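Local atomic coordinates of KLLA0F20702p (Kluyveromyces lactis, PDB entry 5Y5A), a protein that is the Est1 subunit of yeast telomerase, here its N-terminal part, and is thought to recruit the enzyme to telomeres through its binding to Cdc13. Residues S76-H88 and D183-C197. Sequence-based numbering, arbitrary orientation.
Sequences SDAHRILDLTWKH and DCVMASQRCLLYIGC
In the TPR-like helical array of Est1, segments 78-88 and 183-197 of two longer, near-parallel helices, 78-105 and 179-206, pack with axes 8.3 Å apart at closest approach and at 22°, and a salt bridge between D83 and R190 joins them. R190, bent at chi2 (-54°), presents its guanidinium side-on: NE meets D83 OD1 at 2.8 Å and NH2 meets D83 OD2 at 3.2 Å, each on the syn lone pair. Y194 OH also comes to D83 OD1, the phenol ring nearly perpendicular to the carboxylate; the modelled 2.4 Å is too short to be taken literally. R190 NH1 is tied in turn to Q189 OE1, which fixes the rotation of the guanidinium. H79 ND1, buried with no partner in the model, lies over one guanidinium face, 3.9 Å from R190 NH2. With an alanine at R190, the D83 carboxylate would probably be left without its charged mate and Q189 OE1 without this donor.

Within this Est1 family region, helices 7-21 and 33-53 pack on other sides of 78-88. A78 CB lies 3.9 Å from A187 CB. Farther along, W86 swings its CG anti to the backbone N (175°), laying its five-membered ring on Y194 in an offset stack, centroids 4.4 Å apart. C197 CB touches W86 CH2 at 3.5 Å.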
loop_
_atom_site.group_PDB
_atom_site.type_symbol
_atom_site.label_atom_id
_atom_site.label_comp_id
_atom_site.label_asym_id
_atom_site.label_seq_id
_atom_site.Cartn_x
_atom_site.Cartn_y
_atom_site.Cartn_z
ATOM N N SER A 76 11.857 -23.806 6.596
ATOM C CA SER A 76 11.329 -22.683 7.364
ATOM C C SER A 76 12.468 -21.793 7.827
ATOM O O SER A 76 12.257 -20.686 8.323
ATOM C CB SER A 76 10.520 -23.172 8.568
ATOM O OG SER A 76 11.366 -23.742 9.553
ATOM N N ASP A 77 13.683 -22.289 7.658
ATOM C CA ASP A 77 14.854 -21.560 8.089
ATOM C C ASP A 77 15.202 -20.444 7.112
ATOM O O ASP A 77 15.746 -19.420 7.514
ATOM C CB ASP A 77 16.037 -22.510 8.252
ATOM C CG ASP A 77 15.786 -23.575 9.302
ATOM O OD1 ASP A 77 15.032 -23.295 10.258
ATOM O OD2 ASP A 77 16.340 -24.688 9.172
ATOM N N ALA A 78 14.859 -20.637 5.840
ATOM C CA ALA A 78 15.355 -19.779 4.760
ATOM C C ALA A 78 15.085 -18.290 4.970
ATOM O O ALA A 78 16.021 -17.492 5.032
ATOM C CB ALA A 78 14.770 -20.220 3.445
ATOM N N HIS A 79 13.817 -17.913 5.077
ATOM C CA HIS A 79 13.474 -16.501 5.206
ATOM C C HIS A 79 13.910 -15.952 6.563
ATOM O O HIS A 79 14.089 -14.747 6.727
ATOM C CB HIS A 79 11.971 -16.286 4.994
ATOM C CG HIS A 79 11.137 -16.588 6.200
ATOM N ND1 HIS A 79 10.701 -15.608 7.066
ATOM C CD2 HIS A 79 10.658 -17.758 6.684
ATOM C CE1 HIS A 79 9.990 -16.161 8.032
ATOM N NE2 HIS A 79 9.949 -17.465 7.824
ATOM N N ARG A 80 14.085 -16.843 7.534
ATOM C CA ARG A 80 14.576 -16.450 8.848
ATOM C C ARG A 80 16.074 -16.163 8.781
ATOM O O ARG A 80 16.574 -15.222 9.399
ATOM C CB ARG A 80 14.278 -17.539 9.881
ATOM C CG ARG A 80 12.796 -17.723 10.170
ATOM C CD ARG A 80 12.532 -18.874 11.136
ATOM N NE ARG A 80 11.143 -18.884 11.597
ATOM C CZ ARG A 80 10.599 -19.852 12.331
ATOM N NH1 ARG A 80 11.321 -20.907 12.689
ATOM N NH2 ARG A 80 9.327 -19.768 12.703
ATOM N N ILE A 81 16.784 -16.982 8.016
ATOM C CA ILE A 81 18.212 -16.786 7.815
ATOM C C ILE A 81 18.466 -15.432 7.158
ATOM O O ILE A 81 19.405 -14.725 7.519
ATOM C CB ILE A 81 18.813 -17.913 6.958
ATOM C CG1 ILE A 81 18.843 -19.216 7.758
ATOM C CG2 ILE A 81 20.209 -17.554 6.492
ATOM C CD1 ILE A 81 19.187 -20.422 6.933
ATOM N N LEU A 82 17.602 -15.064 6.219
ATOM C CA LEU A 82 17.748 -13.804 5.504
ATOM C C LEU A 82 17.400 -12.599 6.380
ATOM O O LEU A 82 17.968 -11.521 6.210
ATOM C CB LEU A 82 16.876 -13.809 4.246
ATOM C CG LEU A 82 17.241 -14.872 3.209
ATOM C CD1 LEU A 82 16.161 -14.996 2.150
ATOM C CD2 LEU A 82 18.587 -14.549 2.567
ATOM N N ASP A 83 16.456 -12.779 7.303
ATOM C CA ASP A 83 16.068 -11.702 8.216
ATOM C C ASP A 83 17.181 -11.442 9.234
ATOM O O ASP A 83 17.514 -10.296 9.520
ATOM C CB ASP A 83 14.752 -12.033 8.928
ATOM C CG ASP A 83 13.529 -11.829 8.037
ATOM O OD1 ASP A 83 13.592 -11.017 7.089
ATOM O OD2 ASP A 83 12.493 -12.476 8.288
ATOM N N LEU A 84 17.767 -12.507 9.770
ATOM C CA LEU A 84 18.913 -12.357 10.659
ATOM C C LEU A 84 20.120 -11.782 9.915
ATOM O O LEU A 84 21.001 -11.152 10.516
ATOM C CB LEU A 84 19.283 -13.699 11.292
ATOM C CG LEU A 84 18.324 -14.251 12.347
ATOM C CD1 LEU A 84 18.784 -15.621 12.804
ATOM C CD2 LEU A 84 18.220 -13.302 13.530
ATOM N N THR A 85 20.159 -12.013 8.606
ATOM C CA THR A 85 21.242 -11.509 7.775
ATOM C C THR A 85 21.145 -9.996 7.622
ATOM O O THR A 85 22.131 -9.273 7.784
ATOM C CB THR A 85 21.235 -12.164 6.389
ATOM O OG1 THR A 85 21.507 -13.567 6.525
ATOM C CG2 THR A 85 22.291 -11.523 5.506
ATOM N N TRP A 86 19.945 -9.524 7.313
ATOM C CA TRP A 86 19.702 -8.095 7.213
ATOM C C TRP A 86 19.978 -7.403 8.536
ATOM O O TRP A 86 20.750 -6.452 8.597
ATOM C CB TRP A 86 18.264 -7.819 6.781
ATOM C CG TRP A 86 17.957 -6.367 6.789
ATOM C CD1 TRP A 86 17.157 -5.701 7.670
ATOM C CD2 TRP A 86 18.472 -5.382 5.882
ATOM N NE1 TRP A 86 17.133 -4.361 7.361
ATOM C CE2 TRP A 86 17.929 -4.141 6.272
ATOM C CE3 TRP A 86 19.331 -5.432 4.781
ATOM C CZ2 TRP A 86 18.221 -2.960 5.590
ATOM C CZ3 TRP A 86 19.619 -4.259 4.110
ATOM C CH2 TRP A 86 19.067 -3.040 4.517
ATOM N N LYS A 87 19.355 -7.912 9.595
ATOM C CA LYS A 87 19.407 -7.296 10.916
ATOM C C LYS A 87 20.806 -7.233 11.520
ATOM O O LYS A 87 21.194 -6.210 12.080
ATOM C CB LYS A 87 18.483 -8.048 11.874
ATOM C CG LYS A 87 18.369 -7.428 13.251
ATOM C CD LYS A 87 17.464 -8.267 14.129
ATOM C CE LYS A 87 17.391 -7.722 15.541
ATOM N NZ LYS A 87 16.575 -8.604 16.425
ATOM N N HIS A 88 21.558 -8.322 11.407
ATOM C CA HIS A 88 22.814 -8.449 12.136
ATOM C C HIS A 88 24.057 -8.209 11.285
ATOM O O HIS A 88 25.127 -7.901 11.811
ATOM C CB HIS A 88 22.899 -9.832 12.777
ATOM C CG HIS A 88 21.843 -10.078 13.807
ATOM N ND1 HIS A 88 21.885 -9.514 15.063
ATOM C CD2 HIS A 88 20.714 -10.822 13.766
ATOM C CE1 HIS A 88 20.828 -9.903 15.754
ATOM N NE2 HIS A 88 20.101 -10.697 14.990
ATOM N N ASP A 183 7.857 -21.386 2.404
ATOM C CA ASP A 183 9.204 -20.974 2.795
ATOM C C ASP A 183 9.996 -20.434 1.613
ATOM O O ASP A 183 10.753 -19.470 1.749
ATOM C CB ASP A 183 9.962 -22.145 3.427
ATOM C CG ASP A 183 9.160 -22.849 4.501
ATOM O OD1 ASP A 183 8.178 -22.253 4.997
ATOM O OD2 ASP A 183 9.509 -23.998 4.852
ATOM N N CYS A 184 9.817 -21.066 0.455
ATOM C CA CYS A 184 10.505 -20.665 -0.766
ATOM C C CYS A 184 10.063 -19.292 -1.241
ATOM O O CYS A 184 10.895 -18.467 -1.619
ATOM C CB CYS A 184 10.269 -21.685 -1.878
ATOM S SG CYS A 184 11.085 -23.259 -1.619
ATOM N N VAL A 185 8.751 -19.061 -1.232
ATOM C CA VAL A 185 8.198 -17.789 -1.676
ATOM C C VAL A 185 8.575 -16.681 -0.703
ATOM O O VAL A 185 8.964 -15.586 -1.116
ATOM C CB VAL A 185 6.662 -17.856 -1.824
ATOM C CG1 VAL A 185 6.107 -16.502 -2.212
ATOM C CG2 VAL A 185 6.277 -18.903 -2.859
ATOM N N MET A 186 8.468 -16.969 0.591
ATOM C CA MET A 186 8.884 -16.011 1.615
ATOM C C MET A 186 10.380 -15.690 1.510
ATOM O O MET A 186 10.793 -14.550 1.710
ATOM C CB MET A 186 8.559 -16.538 3.014
ATOM C CG MET A 186 7.074 -16.655 3.297
ATOM S SD MET A 186 6.196 -15.142 2.867
ATOM C CE MET A 186 6.718 -14.029 4.168
ATOM N N ALA A 187 11.189 -16.694 1.199
ATOM C CA ALA A 187 12.621 -16.458 1.028
ATOM C C ALA A 187 12.849 -15.509 -0.139
ATOM O O ALA A 187 13.658 -14.588 -0.054
ATOM C CB ALA A 187 13.367 -17.761 0.810
ATOM N N SER A 188 12.109 -15.737 -1.222
ATOM C CA SER A 188 12.197 -14.896 -2.404
ATOM C C SER A 188 11.777 -13.473 -2.084
ATOM O O SER A 188 12.453 -12.517 -2.463
ATOM C CB SER A 188 11.335 -15.462 -3.526
ATOM O OG SER A 188 11.825 -16.732 -3.925
ATOM N N GLN A 189 10.666 -13.346 -1.370
ATOM C CA GLN A 189 10.157 -12.044 -0.967
ATOM C C GLN A 189 11.184 -11.292 -0.123
ATOM O O GLN A 189 11.361 -10.083 -0.271
ATOM C CB GLN A 189 8.842 -12.202 -0.196
ATOM C CG GLN A 189 8.106 -10.897 0.059
ATOM C CD GLN A 189 8.573 -10.185 1.311
ATOM O OE1 GLN A 189 9.054 -10.812 2.254
ATOM N NE2 GLN A 189 8.430 -8.866 1.327
ATOM N N ARG A 190 11.867 -12.005 0.763
ATOM C CA ARG A 190 12.894 -11.369 1.575
ATOM C C ARG A 190 14.062 -10.901 0.716
ATOM O O ARG A 190 14.589 -9.805 0.924
ATOM C CB ARG A 190 13.381 -12.314 2.664
ATOM C CG ARG A 190 12.330 -12.584 3.729
ATOM C CD ARG A 190 11.786 -11.289 4.321
ATOM N NE ARG A 190 11.222 -11.530 5.642
ATOM C CZ ARG A 190 9.929 -11.711 5.884
ATOM N NH1 ARG A 190 9.048 -11.647 4.893
ATOM N NH2 ARG A 190 9.518 -11.942 7.121
ATOM N N CYS A 191 14.454 -11.723 -0.253
ATOM C CA CYS A 191 15.544 -11.360 -1.154
ATOM C C CYS A 191 15.200 -10.087 -1.908
ATOM O O CYS A 191 16.016 -9.173 -2.007
ATOM C CB CYS A 191 15.840 -12.484 -2.143
ATOM S SG CYS A 191 16.598 -13.934 -1.413
ATOM N N LEU A 192 13.985 -10.032 -2.438
ATOM C CA LEU A 192 13.534 -8.854 -3.154
ATOM C C LEU A 192 13.415 -7.650 -2.218
ATOM O O LEU A 192 13.729 -6.527 -2.608
ATOM C CB LEU A 192 12.202 -9.138 -3.844
ATOM C CG LEU A 192 12.262 -10.224 -4.925
ATOM C CD1 LEU A 192 10.863 -10.688 -5.284
ATOM C CD2 LEU A 192 12.997 -9.733 -6.167
ATOM N N LEU A 193 12.972 -7.888 -0.985
ATOM C CA LEU A 193 12.856 -6.815 0.005
ATOM C C LEU A 193 14.209 -6.201 0.358
ATOM O O LEU A 193 14.349 -4.979 0.411
ATOM C CB LEU A 193 12.182 -7.322 1.286
ATOM C CG LEU A 193 12.067 -6.301 2.432
ATOM C CD1 LEU A 193 11.150 -5.131 2.062
ATOM C CD2 LEU A 193 11.586 -6.953 3.724
ATOM N N TYR A 194 15.206 -7.041 0.602
ATOM C CA TYR A 194 16.479 -6.536 1.097
ATOM C C TYR A 194 17.385 -6.048 -0.032
ATOM O O TYR A 194 18.278 -5.230 0.187
ATOM C CB TYR A 194 17.175 -7.601 1.941
ATOM C CG TYR A 194 16.402 -7.917 3.199
ATOM C CD1 TYR A 194 15.908 -6.894 4.004
ATOM C CD2 TYR A 194 16.140 -9.233 3.574
ATOM C CE1 TYR A 194 15.181 -7.173 5.158
ATOM C CE2 TYR A 194 15.415 -9.522 4.725
ATOM C CZ TYR A 194 14.940 -8.490 5.512
ATOM O OH TYR A 194 14.226 -8.772 6.656
ATOM N N ILE A 195 17.154 -6.539 -1.241
ATOM C CA ILE A 195 17.786 -5.933 -2.402
ATOM C C ILE A 195 17.254 -4.506 -2.517
ATOM O O ILE A 195 18.023 -3.567 -2.715
ATOM C CB ILE A 195 17.516 -6.732 -3.695
ATOM C CG1 ILE A 195 18.423 -7.965 -3.751
ATOM C CG2 ILE A 195 17.750 -5.872 -4.920
ATOM C CD1 ILE A 195 18.174 -8.860 -4.941
ATOM N N GLY A 196 15.937 -4.354 -2.353
ATOM C CA GLY A 196 15.290 -3.051 -2.393
ATOM C C GLY A 196 15.890 -2.055 -1.417
ATOM O O GLY A 196 16.321 -0.966 -1.811
ATOM N N CYS A 197 15.932 -2.433 -0.142
ATOM C CA CYS A 197 16.541 -1.600 0.894
ATOM C C CYS A 197 17.989 -1.245 0.586
ATOM O O CYS A 197 18.402 -0.104 0.778
ATOM C CB CYS A 197 16.492 -2.297 2.250
ATOM S SG CYS A 197 14.846 -2.732 2.816
#